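Local coordinates for protein Rna-directed RNA polymerase (Infectious pancreatic necrosis virus, PDB 3ZED) that probably copies the viral RNA genome as an RNA-dependent RNA polymerase, occurring both free and covalently attached to the genomic RNA, at residues D28-D40 with H114-L128. Sequence-based numbering, arbitrary orientation.
Sequences DVLIPKRFRPAKD and HDEVGTFGAPDITLL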
loop_
_atom_site.group_PDB
_atom_site.type_symbol
_atom_site.label_atom_id
_atom_site.label_comp_id
_atom_site.label_asym_id
_atom_site.label_seq_id
_atom_site.Cartn_x
_atom_site.Cartn_y
_atom_site.Cartn_z
ATOM N N ASP B 28 -3.292 -20.860 36.517
ATOM C CA ASP B 28 -2.479 -19.679 36.263
ATOM C C ASP B 28 -1.220 -20.160 35.523
ATOM O O ASP B 28 -0.389 -19.343 35.100
ATOM C CB ASP B 28 -2.170 -18.895 37.558
ATOM C CG ASP B 28 -1.332 -19.631 38.580
ATOM O OD1 ASP B 28 -1.816 -20.655 39.120
ATOM O OD2 ASP B 28 -0.216 -19.153 38.886
ATOM N N VAL B 29 -1.100 -21.509 35.363
ATOM C CA VAL B 29 -0.039 -22.136 34.578
ATOM C C VAL B 29 -0.533 -22.242 33.118
ATOM O O VAL B 29 0.242 -21.939 32.197
ATOM C CB VAL B 29 0.452 -23.484 35.150
ATOM C CG1 VAL B 29 1.826 -23.842 34.596
ATOM C CG2 VAL B 29 0.490 -23.458 36.676
ATOM N N LEU B 30 -1.827 -22.609 32.903
ATOM C CA LEU B 30 -2.413 -22.664 31.559
ATOM C C LEU B 30 -2.348 -21.287 30.903
ATOM O O LEU B 30 -1.914 -21.164 29.756
ATOM C CB LEU B 30 -3.879 -23.164 31.591
ATOM C CG LEU B 30 -4.710 -22.955 30.289
ATOM C CD1 LEU B 30 -4.273 -23.912 29.179
ATOM C CD2 LEU B 30 -6.196 -23.078 30.556
ATOM N N ILE B 31 -2.770 -20.251 31.636
ATOM C CA ILE B 31 -2.793 -18.888 31.117
ATOM C C ILE B 31 -1.414 -18.250 31.271
ATOM O O ILE B 31 -0.952 -18.063 32.395
ATOM C CB ILE B 31 -3.896 -18.021 31.787
ATOM C CG1 ILE B 31 -5.275 -18.738 31.883
ATOM C CG2 ILE B 31 -3.991 -16.634 31.159
ATOM C CD1 ILE B 31 -5.942 -19.213 30.550
ATOM N N PRO B 32 -0.752 -17.885 30.147
ATOM C CA PRO B 32 0.542 -17.189 30.253
ATOM C C PRO B 32 0.356 -15.814 30.908
ATOM O O PRO B 32 -0.738 -15.255 30.858
ATOM C CB PRO B 32 0.996 -17.062 28.791
ATOM C CG PRO B 32 0.119 -18.042 28.017
ATOM C CD PRO B 32 -1.177 -18.017 28.736
ATOM N N LYS B 33 1.392 -15.292 31.569
ATOM C CA LYS B 33 1.275 -13.978 32.204
ATOM C C LYS B 33 1.226 -12.881 31.137
ATOM O O LYS B 33 1.849 -13.029 30.076
ATOM C CB LYS B 33 2.443 -13.734 33.178
ATOM N N ARG B 34 0.463 -11.796 31.408
ATOM C CA ARG B 34 0.399 -10.623 30.537
ATOM C C ARG B 34 1.789 -10.075 30.354
ATOM O O ARG B 34 2.588 -10.076 31.297
ATOM C CB ARG B 34 -0.489 -9.504 31.130
ATOM C CG ARG B 34 -1.973 -9.561 30.822
ATOM C CD ARG B 34 -2.321 -9.565 29.345
ATOM N NE ARG B 34 -2.012 -8.331 28.614
ATOM C CZ ARG B 34 -2.839 -7.295 28.493
ATOM N NH1 ARG B 34 -4.007 -7.291 29.119
ATOM N NH2 ARG B 34 -2.493 -6.247 27.759
ATOM N N PHE B 35 2.086 -9.618 29.148
ATOM C CA PHE B 35 3.373 -9.035 28.859
ATOM C C PHE B 35 3.359 -7.601 29.333
ATOM O O PHE B 35 2.416 -6.860 29.032
ATOM C CB PHE B 35 3.677 -9.134 27.352
ATOM C CG PHE B 35 4.882 -8.355 26.885
ATOM C CD1 PHE B 35 6.158 -8.644 27.377
ATOM C CD2 PHE B 35 4.751 -7.356 25.931
ATOM C CE1 PHE B 35 7.274 -7.938 26.920
ATOM C CE2 PHE B 35 5.868 -6.653 25.468
ATOM C CZ PHE B 35 7.120 -6.946 25.960
ATOM N N ARG B 36 4.383 -7.228 30.118
ATOM C CA ARG B 36 4.571 -5.863 30.590
ATOM C C ARG B 36 5.828 -5.334 29.923
ATOM O O ARG B 36 6.928 -5.761 30.299
ATOM C CB ARG B 36 4.651 -5.781 32.126
ATOM C CG ARG B 36 4.751 -4.342 32.666
ATOM C CD ARG B 36 4.509 -4.231 34.167
ATOM N NE ARG B 36 3.116 -4.445 34.590
ATOM C CZ ARG B 36 2.168 -3.509 34.658
ATOM N NH1 ARG B 36 2.425 -2.264 34.281
ATOM N NH2 ARG B 36 0.950 -3.820 35.074
ATOM N N PRO B 37 5.701 -4.454 28.903
ATOM C CA PRO B 37 6.910 -3.924 28.252
ATOM C C PRO B 37 7.848 -3.264 29.268
ATOM O O PRO B 37 7.382 -2.694 30.246
ATOM C CB PRO B 37 6.357 -2.905 27.247
ATOM C CG PRO B 37 4.948 -3.342 27.002
ATOM C CD PRO B 37 4.473 -3.865 28.322
ATOM N N ALA B 38 9.163 -3.416 29.070
ATOM C CA ALA B 38 10.178 -2.836 29.943
ATOM C C ALA B 38 10.174 -1.313 29.812
ATOM O O ALA B 38 9.665 -0.786 28.815
ATOM C CB ALA B 38 11.557 -3.388 29.573
ATOM N N LYS B 39 10.747 -0.612 30.796
ATOM C CA LYS B 39 10.899 0.839 30.736
ATOM C C LYS B 39 11.744 1.145 29.493
ATOM O O LYS B 39 12.649 0.361 29.161
ATOM C CB LYS B 39 11.538 1.396 32.020
ATOM C CG LYS B 39 10.670 1.235 33.273
ATOM C CD LYS B 39 11.464 1.504 34.554
ATOM C CE LYS B 39 10.757 1.062 35.818
ATOM N NZ LYS B 39 9.751 2.056 36.280
ATOM N N ASP B 40 11.373 2.190 28.743
ATOM C CA ASP B 40 12.058 2.520 27.501
ATOM C C ASP B 40 13.126 3.583 27.755
ATOM O O ASP B 40 12.763 4.747 27.955
ATOM C CB ASP B 40 11.045 2.992 26.448
ATOM C CG ASP B 40 11.576 3.043 25.032
ATOM O OD1 ASP B 40 12.814 3.108 24.855
ATOM O OD2 ASP B 40 10.758 3.033 24.100
ATOM N N HIS B 114 5.049 0.044 29.988
ATOM C CA HIS B 114 5.395 -0.358 31.344
ATOM C C HIS B 114 4.340 0.060 32.382
ATOM O O HIS B 114 4.090 -0.701 33.315
ATOM C CB HIS B 114 6.765 0.202 31.740
ATOM C CG HIS B 114 7.309 -0.396 32.999
ATOM N ND1 HIS B 114 7.827 -1.683 33.024
ATOM C CD2 HIS B 114 7.364 0.122 34.249
ATOM C CE1 HIS B 114 8.202 -1.893 34.276
ATOM N NE2 HIS B 114 7.938 -0.838 35.050
ATOM N N ASP B 115 3.707 1.228 32.201
ATOM C CA ASP B 115 2.743 1.759 33.153
ATOM C C ASP B 115 1.270 1.548 32.763
ATOM O O ASP B 115 0.384 1.886 33.552
ATOM C CB ASP B 115 3.021 3.250 33.370
ATOM C CG ASP B 115 4.387 3.522 33.975
ATOM O OD1 ASP B 115 4.689 2.948 35.048
ATOM O OD2 ASP B 115 5.158 4.292 33.371
ATOM N N GLU B 116 1.000 0.964 31.594
ATOM C CA GLU B 116 -0.377 0.724 31.155
ATOM C C GLU B 116 -0.493 -0.600 30.389
ATOM O O GLU B 116 -0.173 -0.673 29.199
ATOM C CB GLU B 116 -0.888 1.908 30.310
ATOM C CG GLU B 116 -2.392 1.920 30.092
ATOM C CD GLU B 116 -2.890 3.025 29.174
ATOM O OE1 GLU B 116 -2.463 4.190 29.347
ATOM O OE2 GLU B 116 -3.734 2.730 28.298
ATOM N N VAL B 117 -0.920 -1.650 31.112
ATOM C CA VAL B 117 -1.174 -3.001 30.599
ATOM C C VAL B 117 -2.673 -3.259 30.834
ATOM O O VAL B 117 -3.058 -3.722 31.915
ATOM C CB VAL B 117 -0.254 -4.092 31.235
ATOM C CG1 VAL B 117 -0.472 -5.463 30.589
ATOM C CG2 VAL B 117 1.216 -3.698 31.161
ATOM N N GLY B 118 -3.493 -2.864 29.856
ATOM C CA GLY B 118 -4.948 -2.979 29.923
ATOM C C GLY B 118 -5.610 -3.857 28.876
ATOM O O GLY B 118 -5.041 -4.867 28.441
ATOM N N THR B 119 -6.844 -3.478 28.483
ATOM C CA THR B 119 -7.683 -4.196 27.506
ATOM C C THR B 119 -7.106 -4.108 26.097
ATOM O O THR B 119 -7.327 -5.019 25.299
ATOM C CB THR B 119 -9.130 -3.685 27.525
ATOM O OG1 THR B 119 -9.140 -2.282 27.257
ATOM C CG2 THR B 119 -9.842 -3.984 28.831
ATOM N N PHE B 120 -6.401 -3.014 25.777
ATOM C CA PHE B 120 -5.757 -2.862 24.482
ATOM C C PHE B 120 -4.553 -3.807 24.419
ATOM O O PHE B 120 -3.658 -3.734 25.274
ATOM C CB PHE B 120 -5.339 -1.403 24.209
ATOM C CG PHE B 120 -4.658 -1.224 22.871
ATOM C CD1 PHE B 120 -5.405 -1.120 21.699
ATOM C CD2 PHE B 120 -3.272 -1.197 22.777
ATOM C CE1 PHE B 120 -4.776 -0.980 20.456
ATOM C CE2 PHE B 120 -2.639 -1.052 21.534
ATOM C CZ PHE B 120 -3.394 -0.947 20.380
ATOM N N GLY B 121 -4.578 -4.699 23.423
ATOM C CA GLY B 121 -3.547 -5.701 23.186
ATOM C C GLY B 121 -3.688 -6.907 24.085
ATOM O O GLY B 121 -2.754 -7.708 24.203
ATOM N N ALA B 122 -4.847 -7.040 24.752
ATOM C CA ALA B 122 -5.111 -8.162 25.640
ATOM C C ALA B 122 -5.287 -9.460 24.827
ATOM O O ALA B 122 -6.005 -9.453 23.839
ATOM C CB ALA B 122 -6.342 -7.891 26.491
ATOM N N PRO B 123 -4.586 -10.556 25.187
ATOM C CA PRO B 123 -4.764 -11.810 24.444
ATOM C C PRO B 123 -6.142 -12.405 24.708
ATOM O O PRO B 123 -6.716 -12.162 25.782
ATOM C CB PRO B 123 -3.655 -12.716 25.011
ATOM C CG PRO B 123 -3.418 -12.203 26.366
ATOM C CD PRO B 123 -3.655 -10.729 26.317
ATOM N N ASP B 124 -6.676 -13.193 23.763
ATOM C CA ASP B 124 -7.984 -13.823 23.972
ATOM C C ASP B 124 -7.842 -15.089 24.846
ATOM O O ASP B 124 -7.834 -16.219 24.356
ATOM C CB ASP B 124 -8.695 -14.125 22.642
ATOM C CG ASP B 124 -10.169 -14.412 22.798
ATOM O OD1 ASP B 124 -10.619 -14.649 23.947
ATOM O OD2 ASP B 124 -10.864 -14.445 21.784
ATOM N N ILE B 125 -7.764 -14.862 26.161
ATOM C CA ILE B 125 -7.633 -15.841 27.242
ATOM C C ILE B 125 -8.928 -16.671 27.381
ATOM O O ILE B 125 -8.858 -17.848 27.772
ATOM C CB ILE B 125 -7.266 -15.056 28.549
ATOM C CG1 ILE B 125 -5.808 -14.546 28.488
ATOM C CG2 ILE B 125 -7.516 -15.823 29.841
ATOM C CD1 ILE B 125 -4.762 -15.490 27.825
ATOM N N THR B 126 -10.094 -16.063 27.053
ATOM C CA THR B 126 -11.387 -16.762 27.086
ATOM C C THR B 126 -11.334 -17.877 26.033
ATOM O O THR B 126 -11.654 -19.014 26.363
ATOM C CB THR B 126 -12.565 -15.786 26.909
ATOM O OG1 THR B 126 -12.407 -14.720 27.847
ATOM C CG2 THR B 126 -13.913 -16.447 27.162
ATOM N N LEU B 127 -10.845 -17.571 24.810
ATOM C CA LEU B 127 -10.705 -18.553 23.730
ATOM C C LEU B 127 -9.711 -19.661 24.128
ATOM O O LEU B 127 -10.003 -20.839 23.893
ATOM C CB LEU B 127 -10.307 -17.880 22.392
ATOM C CG LEU B 127 -10.092 -18.787 21.167
ATOM C CD1 LEU B 127 -11.365 -19.543 20.778
ATOM C CD2 LEU B 127 -9.576 -17.998 20.002
ATOM N N LEU B 128 -8.597 -19.316 24.779
ATOM C CA LEU B 128 -7.600 -20.304 25.222
ATOM C C LEU B 128 -8.222 -21.303 26.209
ATOM O O LEU B 128 -7.922 -22.509 26.128
ATOM C CB LEU B 128 -6.354 -19.612 25.862
ATOM C CG LEU B 128 -5.274 -20.535 26.471
ATOM C CD1 LEU B 128 -4.712 -21.493 25.422
ATOM C CD2 LEU B 128 -4.143 -19.730 27.070
HETATM O O HOH W 1 7.368 1.067 28.527
#
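The guanidinium of R34 lies between V117 CG1 over one face and A122 CA and P123 CD over the other. At its edge, in its plane, sits G118 O. Both segments belong to the palm part of this birnavirus polymerase, and they meet at its surface, far from the potassium sites. R34 NH1 donates to G118 O at 2.7 Å. R34 NH2 shares the same oxygen, so the grip is end-on, with two nitrogens on one atom. The R34 chain bends at chi2 and chi3 (-57° and -67°), which carries the group into the loop. That loop holds a type II beta turn from T119 to A122, with G121 at positive phi. The R36 guanidinium has V117 CG2 over the centre of one face. V117 thus lays CG1 on the R34 guanidinium and CG2 on that of R36. The H114 ring carries K39 CG on one face, a CH-pi contact. R36 CD lies more loosely over the opposite face. H114 ND1 donates to P37 O at 3.0 Å, in the plane of the ring and of the carbonyl. A water bridges A38 O and H114 N.

Segment 28-40 is an extended, irregular chain near the modelled N-terminus. Segment 114-128 is a loop leading into helix 125-137, N-capped by D124, whose OD1 accepts from L127 N. At this end the contact turns apolar. L128 CD2 lies 3.8 Å from P32 CD, and I154 of helix 143-156 touches P32, P123 and I125. With chi1 at -46°, I31 places CG2 opposite its backbone N, where it meets I125 CD1 at 3.6 Å. I31 CD1 reaches L128 CD2 at 4.0 Å.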